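Local structure of putative diguanylate cyclase (GGDEF) with PAS/PAC domain (Rhodopseudomonas palustris, 3LIF) at residues 66-71 against 151-156; 101-106 against 111-116; 134-137 against 141-144; 157-162 against 180-185. The protein probably makes cyclic di-GMP from two GTP through its GGDEF domain, the part described here being the extracellular PDC-fold sensor domain. All coordinates share one frame; numbering follows the deposited sequence.

Contact 1: residues 66-71 against 151-156; sequences NLPQLS and SEYFST
The phenol ring of Tyr-153 carries Gln-69 over one face, while Pro-68 comes to it obliquely. Gln-69 CB lies 4.2 Å from the centroid of the Tyr-153 ring and 26° off the ring normal, a CH-pi contact in which CD2 is the nearest ring atom. At the CD1 corner the touching atom is the proline CB, with Pro-68 CB 3.8 Å from Tyr-153 CD1. The phenol reaches this place because its CG stands anti to the backbone N (chi1 180°), which swings the ring off the helix and against the loop. Gln-69 bends at its second torsion, and its amide leaves the ring to give NE2 to the carbonyl O of Thr-31 in the long helix 5-47. Tyr-153 also touches Thr-31, so helix 5-47 backs both partners. The loop leads into strand 70-76 of the first PDC sheet, and the helix follows strand 141-149 of the same sheet on the way to the second. With no hydrogen bond between the two segments, their side chains meet by dispersion and CH-pi attraction; the amide of Gln-69 is satisfied by the long helix, so its CB can face the ring without a polar atom in the contact.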
loop_
_atom_site.group_PDB
_atom_site.type_symbol
_atom_site.label_atom_id
_atom_site.label_comp_id
_atom_site.label_asym_id
_atom_site.label_seq_id
_atom_site.Cartn_x
_atom_site.Cartn_y
_atom_site.Cartn_z
ATOM N N ASN A 66 1.312 -14.965 9.467
ATOM C CA ASN A 66 2.318 -15.476 8.565
ATOM C C ASN A 66 2.640 -14.573 7.387
ATOM O O ASN A 66 3.611 -14.789 6.652
ATOM C CB ASN A 66 1.782 -16.740 7.961
ATOM C CG ASN A 66 2.703 -17.839 8.139
ATOM O OD1 ASN A 66 3.144 -18.438 7.158
ATOM N ND2 ASN A 66 3.079 -18.107 9.413
ATOM N N LEU A 67 1.760 -13.612 7.158
ATOM C CA LEU A 67 2.030 -12.603 6.192
ATOM C C LEU A 67 2.458 -11.382 7.010
ATOM O O LEU A 67 1.663 -10.855 7.806
ATOM C CB LEU A 67 0.772 -12.353 5.358
ATOM C CG LEU A 67 0.710 -13.153 4.063
ATOM C CD1 LEU A 67 1.868 -12.807 3.146
ATOM C CD2 LEU A 67 0.795 -14.599 4.386
ATOM N N PRO A 68 3.733 -10.962 6.869
ATOM C CA PRO A 68 4.152 -9.785 7.639
ATOM C C PRO A 68 3.557 -8.534 7.060
ATOM O O PRO A 68 3.472 -7.561 7.758
ATOM C CB PRO A 68 5.666 -9.752 7.480
ATOM C CG PRO A 68 6.035 -11.004 6.686
ATOM C CD PRO A 68 4.801 -11.482 6.000
ATOM N N GLN A 69 3.116 -8.541 5.807
ATOM C CA GLN A 69 2.525 -7.309 5.259
ATOM C C GLN A 69 0.989 -7.078 5.470
ATOM O O GLN A 69 0.445 -6.004 5.091
ATOM C CB GLN A 69 2.837 -7.171 3.790
ATOM C CG GLN A 69 2.056 -8.117 2.964
ATOM C CD GLN A 69 2.868 -9.400 2.607
ATOM O OE1 GLN A 69 3.340 -10.136 3.497
ATOM N NE2 GLN A 69 3.038 -9.646 1.287
ATOM N N LEU A 70 0.301 -8.067 6.047
ATOM C CA LEU A 70 -1.131 -8.007 6.242
ATOM C C LEU A 70 -1.355 -8.061 7.713
ATOM O O LEU A 70 -0.854 -8.933 8.360
ATOM C CB LEU A 70 -1.766 -9.203 5.595
ATOM C CG LEU A 70 -1.664 -9.199 4.069
ATOM C CD1 LEU A 70 -2.604 -10.239 3.499
ATOM C CD2 LEU A 70 -2.021 -7.841 3.469
ATOM N N SER A 71 -2.043 -7.103 8.294
ATOM C CA SER A 71 -2.282 -7.162 9.737
ATOM C C SER A 71 -3.334 -8.189 10.056
ATOM O O SER A 71 -3.243 -8.839 11.046
ATOM C CB SER A 71 -2.798 -5.831 10.244
ATOM O OG SER A 71 -1.729 -4.904 10.289
ATOM N N SER A 151 1.287 -1.227 7.542
ATOM C CA SER A 151 2.179 -0.208 7.030
ATOM C C SER A 151 3.606 -0.285 7.635
ATOM O O SER A 151 4.589 0.037 6.952
ATOM C CB SER A 151 1.556 1.177 7.124
ATOM O OG SER A 151 1.318 1.490 8.488
ATOM N N GLU A 152 3.713 -0.760 8.871
ATOM C CA GLU A 152 5.002 -0.990 9.541
ATOM C C GLU A 152 5.924 -1.921 8.707
ATOM O O GLU A 152 7.157 -1.796 8.684
ATOM C CB GLU A 152 4.762 -1.546 10.940
ATOM C CG GLU A 152 5.992 -1.796 11.795
ATOM C CD GLU A 152 5.609 -1.986 13.277
ATOM O OE1 GLU A 152 4.670 -1.293 13.760
ATOM O OE2 GLU A 152 6.225 -2.844 13.963
ATOM N N TYR A 153 5.343 -2.832 7.972
ATOM C CA TYR A 153 6.188 -3.619 7.166
ATOM C C TYR A 153 6.989 -2.736 6.223
ATOM O O TYR A 153 8.173 -3.014 5.977
ATOM C CB TYR A 153 5.360 -4.546 6.334
ATOM C CG TYR A 153 6.132 -5.430 5.452
ATOM C CD1 TYR A 153 6.898 -6.478 5.984
ATOM C CD2 TYR A 153 6.079 -5.265 4.062
ATOM C CE1 TYR A 153 7.579 -7.346 5.152
ATOM C CE2 TYR A 153 6.772 -6.118 3.201
ATOM C CZ TYR A 153 7.502 -7.152 3.777
ATOM O OH TYR A 153 8.187 -7.975 2.983
ATOM N N PHE A 154 6.364 -1.717 5.635
ATOM C CA PHE A 154 7.078 -0.902 4.670
ATOM C C PHE A 154 8.058 0.070 5.382
ATOM O O PHE A 154 9.214 0.245 4.962
ATOM C CB PHE A 154 6.115 -0.118 3.793
ATOM C CG PHE A 154 5.445 -0.936 2.744
ATOM C CD1 PHE A 154 6.082 -1.199 1.536
ATOM C CD2 PHE A 154 4.143 -1.380 2.934
ATOM C CE1 PHE A 154 5.466 -1.937 0.555
ATOM C CE2 PHE A 154 3.495 -2.134 1.948
ATOM C CZ PHE A 154 4.158 -2.406 0.745
ATOM N N SER A 155 7.605 0.716 6.439
ATOM C CA SER A 155 8.479 1.687 7.038
ATOM C C SER A 155 9.735 1.006 7.579
ATOM O O SER A 155 10.805 1.572 7.616
ATOM C CB SER A 155 7.753 2.480 8.130
ATOM O OG SER A 155 7.027 1.628 8.972
ATOM N N THR A 156 9.618 -0.240 7.987
ATOM C CA THR A 156 10.733 -0.943 8.583
ATOM C C THR A 156 11.750 -1.282 7.523
ATOM O O THR A 156 12.925 -1.175 7.733
ATOM C CB THR A 156 10.159 -2.189 9.228
ATOM O OG1 THR A 156 9.609 -1.770 10.476
ATOM C CG2 THR A 156 11.175 -3.352 9.399
#

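Contact 2: residues 101-106 against 111-116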
loop_
_atom_site.group_PDB
_atom_site.type_symbol
_atom_site.label_atom_id
_atom_site.label_comp_id
_atom_site.label_asym_id
_atom_site.label_seq_id
_atom_site.Cartn_x
_atom_site.Cartn_y
_atom_site.Cartn_z
ATOM N N PHE A 101 -16.569 -2.910 -0.656
ATOM C CA PHE A 101 -17.629 -3.891 -0.745
ATOM C C PHE A 101 -18.527 -3.531 -1.880
ATOM O O PHE A 101 -18.794 -4.365 -2.749
ATOM C CB PHE A 101 -18.444 -4.009 0.518
ATOM C CG PHE A 101 -19.726 -4.771 0.317
ATOM C CD1 PHE A 101 -19.731 -6.144 0.336
ATOM C CD2 PHE A 101 -20.930 -4.110 0.120
ATOM C CE1 PHE A 101 -20.895 -6.851 0.167
ATOM C CE2 PHE A 101 -22.119 -4.837 -0.092
ATOM C CZ PHE A 101 -22.087 -6.202 -0.083
ATOM N N ARG A 102 -19.000 -2.287 -1.893
ATOM C CA ARG A 102 -19.791 -1.850 -3.023
ATOM C C ARG A 102 -19.065 -2.108 -4.357
ATOM O O ARG A 102 -19.679 -2.523 -5.317
ATOM C CB ARG A 102 -20.242 -0.383 -2.859
ATOM C CG ARG A 102 -21.514 -0.317 -2.000
ATOM C CD ARG A 102 -22.033 1.039 -1.652
ATOM N NE ARG A 102 -21.077 1.724 -0.796
ATOM C CZ ARG A 102 -20.226 2.654 -1.257
ATOM N NH1 ARG A 102 -20.240 2.962 -2.555
ATOM N NH2 ARG A 102 -19.372 3.290 -0.445
ATOM N N TYR A 103 -17.762 -1.879 -4.427
ATOM C CA TYR A 103 -17.111 -2.017 -5.698
ATOM C C TYR A 103 -17.106 -3.489 -6.187
ATOM O O TYR A 103 -17.434 -3.790 -7.345
ATOM C CB TYR A 103 -15.718 -1.434 -5.612
ATOM C CG TYR A 103 -14.878 -1.737 -6.825
ATOM C CD1 TYR A 103 -14.191 -2.956 -6.918
ATOM C CD2 TYR A 103 -14.770 -0.828 -7.892
ATOM C CE1 TYR A 103 -13.422 -3.276 -8.039
ATOM C CE2 TYR A 103 -14.000 -1.131 -9.019
ATOM C CZ TYR A 103 -13.319 -2.366 -9.089
ATOM O OH TYR A 103 -12.515 -2.718 -10.181
ATOM N N HIS A 104 -16.791 -4.433 -5.310
ATOM C CA HIS A 104 -16.808 -5.787 -5.778
ATOM C C HIS A 104 -18.161 -6.328 -6.111
ATOM O O HIS A 104 -18.258 -7.270 -6.915
ATOM C CB HIS A 104 -16.106 -6.695 -4.796
ATOM C CG HIS A 104 -14.640 -6.427 -4.735
ATOM N ND1 HIS A 104 -13.965 -6.185 -3.553
ATOM C CD2 HIS A 104 -13.740 -6.245 -5.726
ATOM C CE1 HIS A 104 -12.696 -5.922 -3.809
ATOM N NE2 HIS A 104 -12.538 -5.942 -5.120
ATOM N N ARG A 105 -19.215 -5.804 -5.467
ATOM C CA ARG A 105 -20.539 -6.299 -5.761
ATOM C C ARG A 105 -20.961 -5.798 -7.148
ATOM O O ARG A 105 -21.735 -6.423 -7.839
ATOM C CB ARG A 105 -21.543 -5.835 -4.730
ATOM C CG ARG A 105 -22.956 -6.344 -5.005
ATOM C CD ARG A 105 -23.925 -5.876 -3.984
ATOM N NE ARG A 105 -23.927 -4.424 -3.908
ATOM C CZ ARG A 105 -24.472 -3.714 -2.911
ATOM N NH1 ARG A 105 -25.045 -4.318 -1.871
ATOM N NH2 ARG A 105 -24.398 -2.389 -2.937
ATOM N N ALA A 106 -20.439 -4.659 -7.548
ATOM C CA ALA A 106 -20.820 -4.112 -8.808
ATOM C C ALA A 106 -19.982 -4.608 -9.998
ATOM O O ALA A 106 -20.478 -4.566 -11.106
ATOM C CB ALA A 106 -20.778 -2.609 -8.734
ATOM N N THR A 111 -9.013 -7.823 -9.778
ATOM C CA THR A 111 -8.023 -6.912 -9.244
ATOM C C THR A 111 -7.945 -6.926 -7.721
ATOM O O THR A 111 -8.958 -6.797 -7.085
ATOM C CB THR A 111 -8.426 -5.479 -9.631
ATOM O OG1 THR A 111 -8.275 -5.299 -11.055
ATOM C CG2 THR A 111 -7.578 -4.424 -8.852
ATOM N N LEU A 112 -6.758 -7.050 -7.125
ATOM C CA LEU A 112 -6.585 -6.716 -5.722
ATOM C C LEU A 112 -7.056 -5.264 -5.689
ATOM O O LEU A 112 -6.611 -4.508 -6.502
ATOM C CB LEU A 112 -5.141 -6.703 -5.439
ATOM C CG LEU A 112 -4.615 -7.521 -4.293
ATOM C CD1 LEU A 112 -3.407 -6.790 -3.623
ATOM C CD2 LEU A 112 -5.676 -7.843 -3.288
ATOM N N LEU A 113 -7.985 -4.852 -4.838
ATOM C CA LEU A 113 -8.409 -3.445 -4.877
ATOM C C LEU A 113 -7.742 -2.819 -3.703
ATOM O O LEU A 113 -7.686 -3.446 -2.600
ATOM C CB LEU A 113 -9.891 -3.317 -4.680
ATOM C CG LEU A 113 -10.720 -2.091 -5.099
ATOM C CD1 LEU A 113 -11.665 -1.716 -3.884
ATOM C CD2 LEU A 113 -10.033 -0.872 -5.662
ATOM N N ILE A 114 -7.196 -1.624 -3.918
ATOM C CA ILE A 114 -6.564 -0.929 -2.789
ATOM C C ILE A 114 -7.409 0.230 -2.373
ATOM O O ILE A 114 -7.771 1.036 -3.184
ATOM C CB ILE A 114 -5.155 -0.407 -3.104
ATOM C CG1 ILE A 114 -4.265 -1.557 -3.583
ATOM C CG2 ILE A 114 -4.559 0.351 -1.871
ATOM C CD1 ILE A 114 -3.073 -1.073 -4.195
ATOM N N THR A 115 -7.746 0.300 -1.109
ATOM C CA THR A 115 -8.749 1.249 -0.670
ATOM C C THR A 115 -8.228 1.901 0.587
ATOM O O THR A 115 -7.625 1.219 1.433
ATOM C CB THR A 115 -10.001 0.489 -0.283
ATOM O OG1 THR A 115 -10.561 -0.090 -1.461
ATOM C CG2 THR A 115 -10.997 1.402 0.385
ATOM N N GLY A 116 -8.433 3.200 0.719
ATOM C CA GLY A 116 -7.907 3.924 1.908
ATOM C C GLY A 116 -7.834 5.421 1.704
ATOM O O GLY A 116 -7.891 5.880 0.572
#
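Apolar contact centres on Leu-113, whose side chain reaches from strand 113-119 to two aromatic residues of helix 99-106. Its branch point meets the phenol of Tyr-103, with Leu-113 CG 4.0 Å from Tyr-103 CD1, and its methyl CD1 is 4.1 Å from the same Tyr-103 CD1. The two side chains cross at a slant. Nearer the strand backbone, Leu-113 CB packs against the imidazole of His-104, again obliquely. The two helix side chains leave in different directions: CG of Tyr-103 is anti to its backbone N (chi1 170°), that of His-104 anti to the carbonyl carbon (chi1 -68°). The two rings thus stand side by side and both meet the leucine.

Polar bonds lie around this contact. Asp-109, in the connecting loop, accepts a hydrogen bond from the backbone N of Thr-111 through OD2 and a weak one from Tyr-103 OH through OD1, so that one carboxylate spans both segments. The carbonyl O of His-104 takes a bond from Arg-133 NE, and the backbone of Leu-113 pairs with Ser-131 in the neighbouring strand.

Strand 113-119 is an edge strand of the first PDC sheet. Leu-113 faces helix 99-106, whereas Leu-112 and Ile-114 touch helix 5-47, so helices cover both sides of the strand, as in the PDC fold. Between the segments the attraction is dispersion, with no hydrogen bond; the directional bonds come from Asp-109, weakly for Tyr-103, and from the pairing of Leu-113 with Ser-131.

Contact 3: residues 134-137 against 141-144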
loop_
_atom_site.group_PDB
_atom_site.type_symbol
_atom_site.label_atom_id
_atom_site.label_comp_id
_atom_site.label_asym_id
_atom_site.label_seq_id
_atom_site.Cartn_x
_atom_site.Cartn_y
_atom_site.Cartn_z
ATOM N N LEU A 134 -15.300 -12.259 -3.811
ATOM C CA LEU A 134 -15.678 -13.707 -3.677
ATOM C C LEU A 134 -16.757 -14.140 -4.665
ATOM O O LEU A 134 -17.615 -13.339 -5.068
ATOM C CB LEU A 134 -16.191 -13.994 -2.298
ATOM C CG LEU A 134 -15.132 -13.633 -1.285
ATOM C CD1 LEU A 134 -15.648 -13.998 0.076
ATOM C CD2 LEU A 134 -13.775 -14.332 -1.628
ATOM N N GLU A 135 -16.711 -15.393 -5.083
ATOM C CA GLU A 135 -17.644 -15.873 -6.092
ATOM C C GLU A 135 -18.042 -17.311 -5.772
ATOM O O GLU A 135 -17.322 -18.057 -5.084
ATOM C CB GLU A 135 -17.090 -15.743 -7.514
ATOM C CG GLU A 135 -17.236 -14.345 -8.078
ATOM C CD GLU A 135 -16.740 -14.204 -9.516
ATOM O OE1 GLU A 135 -16.809 -13.064 -10.021
ATOM O OE2 GLU A 135 -16.280 -15.207 -10.132
ATOM N N THR A 136 -19.231 -17.685 -6.239
ATOM C CA THR A 136 -19.660 -19.093 -6.187
ATOM C C THR A 136 -19.335 -19.745 -7.538
ATOM O O THR A 136 -19.127 -19.044 -8.578
ATOM C CB THR A 136 -21.163 -19.197 -5.942
ATOM O OG1 THR A 136 -21.851 -18.176 -6.689
ATOM C CG2 THR A 136 -21.424 -19.037 -4.512
ATOM N N THR A 137 -19.289 -21.077 -7.524
ATOM C CA THR A 137 -18.940 -21.821 -8.736
ATOM C C THR A 137 -19.621 -21.268 -9.994
ATOM O O THR A 137 -19.064 -21.361 -11.085
ATOM C CB THR A 137 -19.257 -23.286 -8.564
ATOM O OG1 THR A 137 -20.659 -23.418 -8.249
ATOM C CG2 THR A 137 -18.372 -23.908 -7.433
ATOM N N PHE A 141 -21.692 -13.052 -7.485
ATOM C CA PHE A 141 -21.082 -12.414 -6.312
ATOM C C PHE A 141 -21.383 -13.133 -5.007
ATOM O O PHE A 141 -22.555 -13.417 -4.706
ATOM C CB PHE A 141 -21.616 -10.991 -6.201
ATOM C CG PHE A 141 -21.002 -10.203 -5.093
ATOM C CD1 PHE A 141 -19.638 -9.912 -5.095
ATOM C CD2 PHE A 141 -21.764 -9.724 -4.061
ATOM C CE1 PHE A 141 -19.056 -9.152 -4.072
ATOM C CE2 PHE A 141 -21.196 -8.978 -3.049
ATOM C CZ PHE A 141 -19.837 -8.687 -3.052
ATOM N N PHE A 142 -20.365 -13.368 -4.183
ATOM C CA PHE A 142 -20.574 -14.075 -2.928
ATOM C C PHE A 142 -19.996 -13.324 -1.704
ATOM O O PHE A 142 -19.979 -13.875 -0.595
ATOM C CB PHE A 142 -20.007 -15.497 -3.059
ATOM C CG PHE A 142 -20.305 -16.393 -1.887
ATOM C CD1 PHE A 142 -21.518 -17.091 -1.797
ATOM C CD2 PHE A 142 -19.387 -16.563 -0.883
ATOM C CE1 PHE A 142 -21.792 -17.892 -0.745
ATOM C CE2 PHE A 142 -19.664 -17.401 0.192
ATOM C CZ PHE A 142 -20.879 -18.051 0.266
ATOM N N GLY A 143 -19.560 -12.068 -1.880
ATOM C CA GLY A 143 -18.924 -11.210 -0.780
ATOM C C GLY A 143 -17.494 -10.988 -1.247
ATOM O O GLY A 143 -17.282 -10.533 -2.396
ATOM N N VAL A 144 -16.502 -11.091 -0.383
ATOM C CA VAL A 144 -15.439 -10.086 -0.192
ATOM C C VAL A 144 -14.435 -10.635 0.795
ATOM O O VAL A 144 -14.859 -11.071 1.890
ATOM C CB VAL A 144 -15.797 -8.615 0.023
ATOM C CG1 VAL A 144 -14.511 -7.882 0.280
ATOM C CG2 VAL A 144 -16.397 -8.008 -1.233
#
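Leu-134 O accepts a hydrogen bond from the backbone N of Phe-142 at 2.9 Å, with an N-H...O angle of 153°. The donor stands well above the carbonyl plane, 53° out of it, and so misses the lone pairs. A second bond, from Leu-134 N to Gly-143 O, is doubtful, because that oxygen sits too close to a neighbour in the model. Glu-135 and Phe-141 form an antiparallel non-hydrogen-bonded pair whose side chains diverge, and the Glu-135 carboxylate turns to a salt bridge with Arg-133. On the side of helix 5-47, Leu-134 CB lies 4.2 Å from Phe-142 CB and at the edge of the phenyl ring, near its plane. Thr-136 crosses Phe-142 at about a right angle: its methyl CG2 does the touching, 3.9 Å from Phe-142 CG, while OG1 turns to Asp-138 OD2. The threonine's methyl stands anti to the carbonyl carbon, beside the backbone N, which brings it to the ring.

This is the closing end of the hairpin of strands 126-135 and 141-149. Met-46 of helix 5-47 touches Leu-134 and Phe-142, whereas Phe-141 and Val-144 face helix 99-106. One sound main-chain bond joins the strands here, while apolar side chains pack across their ends; Glu-135 pairs with Arg-133 two residues back in its own strand, and Thr-136 with Asp-138 in the turn.

Contact 4: residues 157-162 against 180-185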
loop_
_atom_site.group_PDB
_atom_site.type_symbol
_atom_site.label_atom_id
_atom_site.label_comp_id
_atom_site.label_asym_id
_atom_site.label_seq_id
_atom_site.Cartn_x
_atom_site.Cartn_y
_atom_site.Cartn_z
ATOM N N PHE A 157 11.279 -1.707 6.379
ATOM C CA PHE A 157 12.141 -1.892 5.264
ATOM C C PHE A 157 12.763 -0.534 4.917
ATOM O O PHE A 157 13.954 -0.473 4.567
ATOM C CB PHE A 157 11.298 -2.363 4.083
ATOM C CG PHE A 157 12.077 -2.581 2.828
ATOM C CD1 PHE A 157 13.222 -3.370 2.831
ATOM C CD2 PHE A 157 11.669 -2.026 1.634
ATOM C CE1 PHE A 157 13.945 -3.583 1.646
ATOM C CE2 PHE A 157 12.382 -2.223 0.457
ATOM C CZ PHE A 157 13.520 -3.007 0.465
ATOM N N TYR A 158 11.979 0.555 5.019
ATOM C CA TYR A 158 12.448 1.800 4.429
ATOM C C TYR A 158 13.564 2.348 5.271
ATOM O O TYR A 158 14.510 2.954 4.755
ATOM C CB TYR A 158 11.369 2.869 4.187
ATOM C CG TYR A 158 10.380 2.521 3.111
ATOM C CD1 TYR A 158 10.706 1.611 2.101
ATOM C CD2 TYR A 158 9.110 3.072 3.116
ATOM C CE1 TYR A 158 9.783 1.259 1.118
ATOM C CE2 TYR A 158 8.171 2.745 2.147
ATOM C CZ TYR A 158 8.508 1.838 1.152
ATOM O OH TYR A 158 7.576 1.527 0.188
ATOM N N LYS A 159 13.496 2.092 6.569
ATOM C CA LYS A 159 14.568 2.575 7.407
ATOM C C LYS A 159 15.911 1.829 7.253
ATOM O O LYS A 159 16.919 2.296 7.755
ATOM C CB LYS A 159 14.133 2.687 8.856
ATOM C CG LYS A 159 14.157 1.427 9.609
ATOM C CD LYS A 159 13.676 1.727 11.029
ATOM C CE LYS A 159 14.804 2.367 11.854
ATOM N NZ LYS A 159 14.261 2.607 13.201
ATOM N N THR A 160 15.946 0.719 6.526
ATOM C CA THR A 160 17.216 0.077 6.311
ATOM C C THR A 160 18.127 0.839 5.325
ATOM O O THR A 160 19.113 0.282 4.852
ATOM C CB THR A 160 17.074 -1.354 5.727
ATOM O OG1 THR A 160 16.657 -1.270 4.362
ATOM C CG2 THR A 160 16.122 -2.207 6.521
ATOM N N PHE A 161 17.816 2.072 4.953
ATOM C CA PHE A 161 18.554 2.644 3.841
ATOM C C PHE A 161 19.301 3.859 4.248
ATOM O O PHE A 161 18.715 4.804 4.747
ATOM C CB PHE A 161 17.637 3.009 2.682
ATOM C CG PHE A 161 17.239 1.845 1.848
ATOM C CD1 PHE A 161 18.093 1.351 0.885
ATOM C CD2 PHE A 161 16.000 1.236 2.029
ATOM C CE1 PHE A 161 17.739 0.261 0.094
ATOM C CE2 PHE A 161 15.633 0.154 1.250
ATOM C CZ PHE A 161 16.516 -0.348 0.272
ATOM N N ASP A 162 20.599 3.865 3.994
ATOM C CA ASP A 162 21.361 5.035 4.385
ATOM C C ASP A 162 21.253 6.239 3.428
ATOM O O ASP A 162 21.823 6.251 2.325
ATOM C CB ASP A 162 22.821 4.695 4.688
ATOM C CG ASP A 162 23.413 5.685 5.681
ATOM O OD1 ASP A 162 22.625 6.567 6.152
ATOM O OD2 ASP A 162 24.632 5.609 5.978
ATOM N N ILE A 180 2.371 5.433 3.065
ATOM C CA ILE A 180 3.303 5.510 4.143
ATOM C C ILE A 180 4.456 6.392 3.787
ATOM O O ILE A 180 4.821 6.551 2.606
ATOM C CB ILE A 180 3.797 4.151 4.615
ATOM C CG1 ILE A 180 4.733 4.385 5.824
ATOM C CG2 ILE A 180 4.418 3.371 3.515
ATOM C CD1 ILE A 180 3.966 5.206 7.122
ATOM N N GLN A 181 4.994 7.018 4.814
ATOM C CA GLN A 181 6.155 7.833 4.614
ATOM C C GLN A 181 7.213 7.651 5.725
ATOM O O GLN A 181 6.917 7.590 6.920
ATOM C CB GLN A 181 5.702 9.267 4.286
ATOM C CG GLN A 181 6.286 10.371 5.120
ATOM C CD GLN A 181 7.760 10.535 4.904
ATOM O OE1 GLN A 181 8.284 10.253 3.833
ATOM N NE2 GLN A 181 8.435 10.952 5.931
ATOM N N TRP A 182 8.444 7.444 5.293
ATOM C CA TRP A 182 9.540 7.345 6.221
ATOM C C TRP A 182 10.451 8.615 6.114
ATOM O O TRP A 182 10.817 9.034 4.998
ATOM C CB TRP A 182 10.291 6.015 6.005
ATOM C CG TRP A 182 11.565 5.969 6.786
ATOM C CD1 TRP A 182 12.840 6.182 6.308
ATOM C CD2 TRP A 182 11.698 5.772 8.194
ATOM N NE1 TRP A 182 13.750 6.096 7.330
ATOM C CE2 TRP A 182 13.080 5.849 8.500
ATOM C CE3 TRP A 182 10.788 5.524 9.232
ATOM C CZ2 TRP A 182 13.575 5.690 9.808
ATOM C CZ3 TRP A 182 11.286 5.378 10.566
ATOM C CH2 TRP A 182 12.663 5.456 10.827
ATOM N N PRO A 183 10.864 9.215 7.258
ATOM C CA PRO A 183 10.709 8.827 8.676
ATOM C C PRO A 183 9.503 9.466 9.425
ATOM O O PRO A 183 9.232 9.095 10.539
ATOM C CB PRO A 183 11.992 9.396 9.300
ATOM C CG PRO A 183 12.215 10.673 8.528
ATOM C CD PRO A 183 11.831 10.334 7.115
ATOM N N SER A 184 8.799 10.422 8.846
ATOM C CA SER A 184 7.671 10.995 9.535
ATOM C C SER A 184 6.668 9.965 10.039
ATOM O O SER A 184 6.086 10.184 11.038
ATOM C CB SER A 184 6.913 11.985 8.612
ATOM O OG SER A 184 5.937 11.309 7.815
ATOM N N LEU A 185 6.419 8.872 9.331
ATOM C CA LEU A 185 5.319 7.946 9.692
ATOM C C LEU A 185 3.899 8.483 9.382
ATOM O O LEU A 185 2.902 7.870 9.747
ATOM C CB LEU A 185 5.406 7.461 11.153
ATOM C CG LEU A 185 6.638 6.592 11.440
ATOM C CD1 LEU A 185 6.640 5.961 12.822
ATOM C CD2 LEU A 185 6.867 5.545 10.343
#
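The C-terminal end of helix 151-158 and the turn after it pack on edge strand 178-182 of the second PDC sheet, with Tyr-158 and Lys-159 meeting Ile-180 and Trp-182. The indole of Trp-182 is held between two side chains. Lys-159 lies over one face, its CB above the six-membered ring, although the model sets that carbon too near for its distance to be trusted; further along, Lys-159 CE is 3.9 Å from Trp-182 CH2. On the opposite face sits Pro-183 CB, 3.7 Å above the ring plane and over its centre, the proline following a cis peptide bond. CG of Lys-159 lies between the backbone N and the carbonyl carbon (chi1 81°), and a bend at chi3 helps to bring the end of the chain near the ring.

Tyr-158 CB is 3.8 Å from Trp-182 CB, which lies at the edge of the phenol ring. Tyr-158 CE2 touches Ile-180 CG2 at 4.0 Å, the two side chains running past each other in opposite directions. In the fold, Tyr-158 lies between this sheet and helix 5-47, touching Ile-169 and Leu-171 on one and Leu-24 on the other. A type I turn runs from Tyr-158 to Phe-161. There Phe-157 O accepts two bonds from Thr-160, one from N and one from OG1 at 2.8 Å, the hydroxyl lying in the carbonyl plane.

Contacts 1, 2 and 3 all reach the first five-stranded antiparallel sheet, and contact 4 the second, so together they sample both PDC units of the sensor domain. Along the chain, contacts 2 and 3 fall between the two segments of contact 1, and contact 4 follows. Contacts 2 and 3, with centres 13 Å apart, touch where His-104 and Arg-105 pack on Phe-141. Contacts 1 and 4, also 13 Å between centres, share helix 151-158 and meet through Phe-154 and Ser-155 against Ile-180. Contacts 3 and 4 are farthest apart, about 37 Å between centres. Helix 151-158 thus links the two sheets, both packed along helix 5-47.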